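CREG-like beta-barrel domain-containing protein (Agrobacterium tumefaciens, PDB 3DNH) is of unknown function but has a CREG-like beta-barrel of the pyridoxamine 5'-phosphate oxidase family and may bind a flavin, as some relatives do. Local coordinates at residues 71-74 against 78-81; 122-127 against 144-149; 129-134 against 225-230. All coordinates share one frame; numbering follows the deposited sequence. Where two conformers were deposited one is given.

Contact 1 (71-74 against 78-81)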
loop_
_atom_site.group_PDB
_atom_site.type_symbol
_atom_site.label_atom_id
_atom_site.label_comp_id
_atom_site.label_asym_id
_atom_site.label_seq_id
_atom_site.Cartn_x
_atom_site.Cartn_y
_atom_site.Cartn_z
ATOM N N PHE A 71 12.949 5.171 -6.604
ATOM C CA PHE A 71 12.006 5.987 -5.880
ATOM C C PHE A 71 12.738 7.189 -5.254
ATOM O O PHE A 71 13.981 7.247 -5.223
ATOM C CB PHE A 71 11.250 5.151 -4.827
ATOM C CG PHE A 71 12.143 4.518 -3.791
ATOM C CD1 PHE A 71 12.436 5.188 -2.600
ATOM C CD2 PHE A 71 12.672 3.243 -3.992
ATOM C CE1 PHE A 71 13.275 4.596 -1.622
ATOM C CE2 PHE A 71 13.495 2.643 -3.037
ATOM C CZ PHE A 71 13.796 3.327 -1.836
ATOM N N PHE A 72 11.915 8.122 -4.791
ATOM C CA PHE A 72 12.381 9.343 -4.194
ATOM C C PHE A 72 11.911 9.388 -2.756
ATOM O O PHE A 72 10.833 8.856 -2.430
ATOM C CB PHE A 72 11.828 10.544 -4.975
ATOM C CG PHE A 72 11.454 11.704 -4.116
ATOM C CD1 PHE A 72 12.412 12.627 -3.708
ATOM C CD2 PHE A 72 10.127 11.883 -3.713
ATOM C CE1 PHE A 72 12.049 13.716 -2.906
ATOM C CE2 PHE A 72 9.759 12.974 -2.903
ATOM C CZ PHE A 72 10.721 13.881 -2.498
ATOM N N ALA A 73 12.715 10.039 -1.914
ATOM C CA ALA A 73 12.330 10.296 -0.529
ATOM C C ALA A 73 12.820 11.694 -0.176
ATOM O O ALA A 73 13.950 12.036 -0.512
ATOM C CB ALA A 73 12.945 9.295 0.415
ATOM N N ALA A 74 11.974 12.498 0.468
ATOM C CA ALA A 74 12.427 13.787 1.026
ATOM C C ALA A 74 13.512 13.492 2.066
ATOM O O ALA A 74 13.358 12.552 2.836
ATOM C CB ALA A 74 11.265 14.508 1.664
ATOM N N LEU A 78 11.964 10.234 8.340
ATOM C CA LEU A 78 12.411 9.073 9.082
ATOM C C LEU A 78 12.944 7.951 8.185
ATOM O O LEU A 78 13.995 7.395 8.472
ATOM C CB LEU A 78 11.263 8.556 9.937
ATOM C CG LEU A 78 11.120 8.936 11.421
ATOM C CD1 LEU A 78 12.286 9.738 12.006
ATOM C CD2 LEU A 78 9.780 9.602 11.729
ATOM N N HIS A 79 12.227 7.603 7.109
ATOM C CA HIS A 79 12.722 6.510 6.267
ATOM C C HIS A 79 14.043 6.890 5.583
ATOM O O HIS A 79 14.954 6.087 5.552
ATOM C CB HIS A 79 11.680 5.988 5.265
ATOM C CG HIS A 79 10.995 7.064 4.484
ATOM N ND1 HIS A 79 10.192 8.021 5.073
ATOM C CD2 HIS A 79 10.958 7.309 3.153
ATOM C CE1 HIS A 79 9.706 8.822 4.140
ATOM N NE2 HIS A 79 10.158 8.415 2.964
ATOM N N ALA A 80 14.146 8.113 5.051
ATOM C CA ALA A 80 15.427 8.618 4.509
ATOM C C ALA A 80 16.555 8.437 5.514
ATOM O O ALA A 80 17.607 7.864 5.166
ATOM C CB ALA A 80 15.324 10.075 4.095
ATOM N N ARG A 81 16.332 8.925 6.751
ATOM C CA ARG A 81 17.262 8.762 7.851
ATOM C C ARG A 81 17.616 7.294 8.034
ATOM O O ARG A 81 18.810 6.953 8.120
ATOM C CB ARG A 81 16.674 9.320 9.167
ATOM C CG ARG A 81 17.676 9.557 10.361
ATOM C CD ARG A 81 17.931 8.311 11.250
ATOM N NE ARG A 81 16.678 7.592 11.559
ATOM C CZ ARG A 81 15.830 7.931 12.516
ATOM N NH1 ARG A 81 16.089 8.979 13.307
ATOM N NH2 ARG A 81 14.722 7.221 12.697
HETATM O O HOH W 1 9.253 8.513 -0.295
#
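Ala73, near the end of barrel strand 69-74, makes apolar contact with His79 and Ala80 in the first turn of helix 78-85. The CA atoms of Ala73 and Ala80 lie 6.1 Å apart, and both residues carry only a methyl at this approach. The methyls face one another, CB of Ala73 being 4.5 Å from CB of Ala80. On its other contact the Ala73 methyl rests against the imidazole of His79, obliquely to the ring and equally near two of its atoms, with CB 3.9 Å from both CD2 and NE2 of His79. The His79 side chain is turned back to the strand by its first torsion, which places CG between the backbone N and the carbonyl carbon (chi1 49°), a rotamer rare within helices but tolerated in a first turn.

Polar contact is indirect. A water donates to Phe72 O at 2.7 Å and reaches His79 NE2 by a weak bond of 3.4 Å, so it bridges the strand backbone and the ring. Ala74 O comes within 3.4 Å of the Ala80 CB methyl, and it also accepts a hydrogen bond from Thr77 OG1 in the connecting turn; the same hydroxyl oxygen bonds weakly to Ala80 N.

Around this core, His79 also packs on Leu44, Thr46 and Thr57 of the barrel, and Arg81 NH2 bonds to Thr12 O of the second subunit.

The chemistry is that of a small apolar joint in which methyls and one imidazole meet, while the strand carbonyls of Phe72 and Ala74 beside it take bonds from a water and from Thr77 rather than from residues 78-81.

Contact 2 (122-127 against 144-149)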
loop_
_atom_site.group_PDB
_atom_site.type_symbol
_atom_site.label_atom_id
_atom_site.label_comp_id
_atom_site.label_asym_id
_atom_site.label_seq_id
_atom_site.Cartn_x
_atom_site.Cartn_y
_atom_site.Cartn_z
ATOM N N PRO A 122 19.143 14.033 -13.133
ATOM C CA PRO A 122 18.310 14.589 -14.214
ATOM C C PRO A 122 17.456 13.549 -15.019
ATOM O O PRO A 122 16.260 13.775 -15.256
ATOM C CB PRO A 122 19.324 15.301 -15.097
ATOM C CG PRO A 122 20.415 15.740 -14.116
ATOM C CD PRO A 122 20.516 14.602 -13.143
ATOM N N LEU A 123 18.071 12.440 -15.408
ATOM C CA LEU A 123 17.346 11.371 -16.098
ATOM C C LEU A 123 16.257 10.762 -15.224
ATOM O O LEU A 123 15.136 10.560 -15.688
ATOM C CB LEU A 123 18.324 10.294 -16.553
ATOM C CG LEU A 123 17.801 9.148 -17.397
ATOM C CD1 LEU A 123 17.106 9.623 -18.702
ATOM C CD2 LEU A 123 19.046 8.306 -17.643
ATOM N N ALA A 124 16.578 10.504 -13.955
ATOM C CA ALA A 124 15.651 9.850 -13.046
ATOM C C ALA A 124 14.454 10.766 -12.778
ATOM O O ALA A 124 13.307 10.313 -12.661
ATOM C CB ALA A 124 16.372 9.450 -11.729
ATOM N N ILE A 125 14.723 12.065 -12.710
ATOM C CA ILE A 125 13.672 13.093 -12.562
ATOM C C ILE A 125 12.688 13.057 -13.708
ATOM O O ILE A 125 11.473 13.070 -13.515
ATOM C CB ILE A 125 14.286 14.548 -12.506
ATOM C CG1 ILE A 125 14.992 14.772 -11.170
ATOM C CG2 ILE A 125 13.221 15.642 -12.691
ATOM C CD1 ILE A 125 14.100 14.511 -10.037
ATOM N N ALA A 126 13.197 13.071 -14.918
ATOM C CA ALA A 126 12.297 13.120 -16.046
ATOM C C ALA A 126 11.447 11.814 -16.109
ATOM O O ALA A 126 10.222 11.864 -16.308
ATOM C CB ALA A 126 13.065 13.353 -17.321
ATOM N N ARG A 127 12.096 10.679 -15.861
ATOM C CA ARG A 127 11.385 9.389 -15.812
ATOM C C ARG A 127 10.284 9.345 -14.749
ATOM O O ARG A 127 9.181 8.835 -14.987
ATOM C CB ARG A 127 12.360 8.256 -15.564
ATOM C CG ARG A 127 13.149 7.846 -16.740
ATOM C CD ARG A 127 14.281 6.926 -16.284
ATOM N NE ARG A 127 15.076 6.466 -17.418
ATOM C CZ ARG A 127 16.182 5.731 -17.336
ATOM N NH1 ARG A 127 16.699 5.399 -16.144
ATOM N NH2 ARG A 127 16.783 5.352 -18.470
ATOM N N THR A 144 15.765 16.683 -1.831
ATOM C CA THR A 144 15.182 15.528 -2.524
ATOM C C THR A 144 16.278 14.452 -2.629
ATOM O O THR A 144 17.419 14.765 -2.985
ATOM C CB THR A 144 14.557 15.896 -3.935
ATOM O OG1 THR A 144 15.571 16.057 -4.942
ATOM C CG2 THR A 144 13.749 17.157 -3.892
ATOM N N ARG A 145 15.943 13.211 -2.270
ATOM C CA ARG A 145 16.874 12.055 -2.356
ATOM C C ARG A 145 16.330 10.968 -3.285
ATOM O O ARG A 145 15.153 10.647 -3.252
ATOM C CB ARG A 145 17.159 11.456 -0.982
ATOM C CG ARG A 145 17.959 12.381 -0.074
ATOM C CD ARG A 145 18.572 11.668 1.094
ATOM N NE ARG A 145 19.146 12.662 1.995
ATOM C CZ ARG A 145 19.435 12.442 3.273
ATOM N NH1 ARG A 145 19.228 11.245 3.810
ATOM N NH2 ARG A 145 19.931 13.424 4.010
ATOM N N LEU A 146 17.209 10.395 -4.085
ATOM C CA LEU A 146 16.824 9.466 -5.135
ATOM C C LEU A 146 17.517 8.109 -4.918
ATOM O O LEU A 146 18.728 8.058 -4.736
ATOM C CB LEU A 146 17.297 10.076 -6.427
ATOM C CG LEU A 146 16.560 9.882 -7.730
ATOM C CD1 LEU A 146 15.178 9.263 -7.559
ATOM C CD2 LEU A 146 16.515 11.278 -8.372
ATOM N N TYR A 147 16.762 7.016 -4.962
ATOM C CA TYR A 147 17.322 5.678 -4.642
ATOM C C TYR A 147 16.882 4.652 -5.659
ATOM O O TYR A 147 15.789 4.737 -6.124
ATOM C CB TYR A 147 16.749 5.186 -3.333
ATOM C CG TYR A 147 16.872 6.115 -2.165
ATOM C CD1 TYR A 147 17.880 5.940 -1.211
ATOM C CD2 TYR A 147 15.919 7.113 -1.959
ATOM C CE1 TYR A 147 17.963 6.780 -0.090
ATOM C CE2 TYR A 147 16.001 7.939 -0.903
ATOM C CZ TYR A 147 17.016 7.773 0.040
ATOM O OH TYR A 147 17.037 8.614 1.096
ATOM N N ARG A 148 17.703 3.647 -5.969
ATOM C CA ARG A 148 17.136 2.489 -6.665
ATOM C C ARG A 148 17.258 1.234 -5.809
ATOM O O ARG A 148 18.159 1.110 -4.948
ATOM C CB ARG A 148 17.680 2.317 -8.117
ATOM C CG ARG A 148 19.154 2.174 -8.188
ATOM C CD ARG A 148 19.663 1.755 -9.584
ATOM N NE ARG A 148 19.541 2.797 -10.586
ATOM C CZ ARG A 148 20.483 3.706 -10.867
ATOM N NH1 ARG A 148 21.643 3.744 -10.213
ATOM N NH2 ARG A 148 20.252 4.609 -11.800
ATOM N N LEU A 149 16.304 0.338 -6.008
ATOM C CA LEU A 149 16.280 -0.909 -5.287
ATOM C C LEU A 149 17.293 -1.840 -5.927
ATOM O O LEU A 149 17.242 -2.078 -7.141
ATOM C CB LEU A 149 14.868 -1.528 -5.301
ATOM C CG LEU A 149 14.779 -2.916 -4.658
ATOM C CD1 LEU A 149 15.180 -2.918 -3.192
ATOM C CD2 LEU A 149 13.369 -3.467 -4.846
#
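Arg148 NH2, two residues along the strand from the Leu146 that packs on Ala124, is gripped by two carboxylates, forming salt bridges to Glu64 OE1 and Glu120 OE1. Here helix 121-131 packs on the closed six-stranded antiparallel barrel of the pyridoxamine 5'-phosphate oxidase family, against strand 144-157. Leu146 alone reaches from the strand to fill the interface. Its CD2 touches the Ala124 methyl, the CB to CD2 distance being 3.8 Å, and Leu146 CG follows at 4.0 Å from the same CB. The CD1 tip of Ile125 comes to the same leucine branch from the next helix position, 4.4 Å from Leu146 CD2. Both torsions of this leucine lie off their usual values (chi1 -148°, chi2 11°), so the placing of its CD1 and CD2 is less certain.

Beyond this apolar patch two cationic side chains approach each other, Arg127 NH1 lying 5.7 Å from Arg148 NH2. Their like charges are probably offset by the glutamates, since Arg127 also touches Glu64. Within the helix the Arg127 guanidinium is backed on one face by Leu123, whose CG sits 3.7 Å above its plane, over the centre.

Contact 3 (129-134 against 225-230)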
loop_
_atom_site.group_PDB
_atom_site.type_symbol
_atom_site.label_atom_id
_atom_site.label_comp_id
_atom_site.label_asym_id
_atom_site.label_seq_id
_atom_site.Cartn_x
_atom_site.Cartn_y
_atom_site.Cartn_z
ATOM N N ILE A 129 8.716 12.078 -13.205
ATOM C CA ILE A 129 7.722 13.068 -13.599
ATOM C C ILE A 129 6.723 12.528 -14.627
ATOM O O ILE A 129 5.539 12.848 -14.582
ATOM C CB ILE A 129 8.412 14.343 -14.218
ATOM C CG1 ILE A 129 9.043 15.256 -13.134
ATOM C CG2 ILE A 129 7.455 15.171 -15.047
ATOM C CD1 ILE A 129 8.216 15.450 -11.979
ATOM N N ALA A 130 7.237 11.719 -15.544
ATOM C CA ALA A 130 6.439 11.054 -16.588
ATOM C C ALA A 130 5.285 10.251 -15.969
ATOM O O ALA A 130 4.210 10.212 -16.530
ATOM C CB ALA A 130 7.347 10.152 -17.453
ATOM N N ARG A 131 5.490 9.670 -14.784
ATOM C CA ARG A 131 4.449 8.896 -14.118
ATOM C C ARG A 131 3.675 9.686 -13.086
ATOM O O ARG A 131 2.507 9.374 -12.816
ATOM C CB ARG A 131 5.053 7.641 -13.447
ATOM C CG ARG A 131 5.329 6.516 -14.359
ATOM C CD ARG A 131 5.904 5.340 -13.531
ATOM N NE ARG A 131 5.821 4.100 -14.269
ATOM C CZ ARG A 131 5.956 2.880 -13.746
ATOM N NH1 ARG A 131 6.159 2.714 -12.444
ATOM N NH2 ARG A 131 5.845 1.814 -14.534
ATOM N N TYR A 132 4.337 10.695 -12.510
ATOM C CA TYR A 132 3.878 11.408 -11.317
ATOM C C TYR A 132 4.002 12.911 -11.585
ATOM O O TYR A 132 4.956 13.564 -11.109
ATOM C CB TYR A 132 4.704 10.989 -10.069
ATOM C CG TYR A 132 4.712 9.499 -9.918
ATOM C CD1 TYR A 132 3.511 8.824 -9.640
ATOM C CD2 TYR A 132 5.875 8.754 -10.116
ATOM C CE1 TYR A 132 3.456 7.468 -9.582
ATOM C CE2 TYR A 132 5.831 7.361 -10.050
ATOM C CZ TYR A 132 4.614 6.734 -9.784
ATOM O OH TYR A 132 4.531 5.379 -9.717
ATOM N N PRO A 133 3.043 13.470 -12.361
ATOM C CA PRO A 133 3.193 14.885 -12.736
ATOM C C PRO A 133 3.178 15.858 -11.558
ATOM O O PRO A 133 3.693 16.960 -11.679
ATOM C CB PRO A 133 2.020 15.133 -13.714
ATOM C CG PRO A 133 1.035 14.113 -13.400
ATOM C CD PRO A 133 1.823 12.883 -12.948
ATOM N N LYS A 134 2.631 15.460 -10.413
ATOM C CA LYS A 134 2.659 16.335 -9.257
ATOM C C LYS A 134 4.062 16.445 -8.667
ATOM O O LYS A 134 4.352 17.382 -7.925
ATOM C CB LYS A 134 1.669 15.886 -8.183
ATOM C CG LYS A 134 0.315 16.521 -8.332
ATOM C CD LYS A 134 -0.660 16.178 -7.174
ATOM C CE LYS A 134 -1.170 14.719 -7.196
ATOM N NZ LYS A 134 -0.797 13.900 -8.431
ATOM N N ASP A 225 6.141 0.179 -21.670
ATOM C CA ASP A 225 5.445 0.593 -20.486
ATOM C C ASP A 225 4.719 1.826 -20.878
ATOM O O ASP A 225 5.286 2.659 -21.598
ATOM C CB ASP A 225 6.420 0.902 -19.355
ATOM C CG ASP A 225 6.915 -0.376 -18.627
ATOM O OD1 ASP A 225 6.432 -1.495 -18.871
ATOM O OD2 ASP A 225 7.784 -0.231 -17.784
ATOM N N LEU A 226 3.481 1.966 -20.385
ATOM C CA LEU A 226 2.662 3.188 -20.602
ATOM C C LEU A 226 2.089 3.734 -19.314
ATOM O O LEU A 226 1.884 2.979 -18.359
ATOM C CB LEU A 226 1.531 2.937 -21.621
ATOM C CG LEU A 226 2.019 2.266 -22.908
ATOM C CD1 LEU A 226 1.581 0.842 -22.931
ATOM C CD2 LEU A 226 1.482 3.063 -24.071
ATOM N N ALA A 227 1.856 5.052 -19.280
ATOM C CA ALA A 227 1.185 5.688 -18.169
ATOM C C ALA A 227 0.093 6.670 -18.616
ATOM O O ALA A 227 0.179 7.312 -19.687
ATOM C CB ALA A 227 2.209 6.382 -17.198
ATOM N N SER A 228 -0.954 6.731 -17.793
ATOM C CA SER A 228 -1.961 7.790 -17.844
ATOM C C SER A 228 -1.958 8.387 -16.458
ATOM O O SER A 228 -1.125 8.009 -15.634
ATOM C CB SER A 228 -3.328 7.227 -18.171
ATOM O OG SER A 228 -3.825 6.468 -17.083
ATOM N N ALA A 229 -2.870 9.321 -16.194
ATOM C CA ALA A 229 -2.977 9.931 -14.878
ATOM C C ALA A 229 -3.373 8.953 -13.749
ATOM O O ALA A 229 -2.772 8.986 -12.678
ATOM C CB ALA A 229 -3.934 11.099 -14.917
ATOM N N SER A 230 -4.381 8.105 -13.984
ATOM C CA SER A 230 -4.843 7.153 -12.962
ATOM C C SER A 230 -4.271 5.734 -13.059
ATOM O O SER A 230 -4.320 5.003 -12.066
ATOM C CB SER A 230 -6.376 7.100 -12.901
ATOM O OG SER A 230 -6.936 6.616 -14.115
HETATM O O HOH W 2 1.589 10.019 -16.209
HETATM O O HOH W 3 4.815 3.767 -17.014
#
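Ala130, on helix 121-131, meets strand 223-227 and the loop after it partly through solvent. A water donates to Ala130 O at 2.6 Å. The same water makes a weak bond of 3.4 Å to Ser228 O, linking the two backbones past the methyl of Ala227.

Arg131 comes next and makes the largest contribution of any residue. Its CG packs on the Ala227 methyl, 4.2 Å from CB, and the rest of the chain runs on extended (chi2 -179°, chi3 163°) alongside the strand. Arg131 NE then gives its hydrogen to a second water at 2.9 Å, which lies at the guanidinium edge and in its plane. That water donates weakly to Leu226 O at 3.3 Å. At the far end Arg131 NH2 is 4.3 Å from Asp225 OD2, too distant for a salt bridge, though the opposite charges should still attract. Each group is held more firmly elsewhere: Arg131 NH1 bonds to Ile61 O, while Asp225 binds His37 ND1 through OD2 and Arg234 NH1 through OD1.

Tyr132 follows, and its ring lies over Arg131, whose CB is 3.5 Å above the ring plane and offset toward the rim.

The joint thus ties the barrel-side helix 121-131 to the small three-stranded sheet. Leu232 of strand 232-236 packs on both Arg131 and Ala227, and Arg40 NH1, from just after helix 28-38, bonds both Arg131 O and Ser228 O.

Overall arrangement
Contact 1 comes first in the chain and closes before the others open, whereas contacts 2 and 3 interleave, so that their chain connections cross. Contacts 1 and 2 belong to one antiparallel barrel: their strands, 69-74 and 144-157, are neighbours in it, and the contact centres lie 12 Å apart. Contacts 2 and 3 share helix 121-131, with centres 15 Å apart; contact 2 uses its earlier turns, contact 3 residues further along. Contacts 1 and 3, 21 Å between centres, do not touch, yet both reach the second subunit. The helix therefore lies against both the family barrel and the separate three-stranded sheet 215-236 from the later part of the chain.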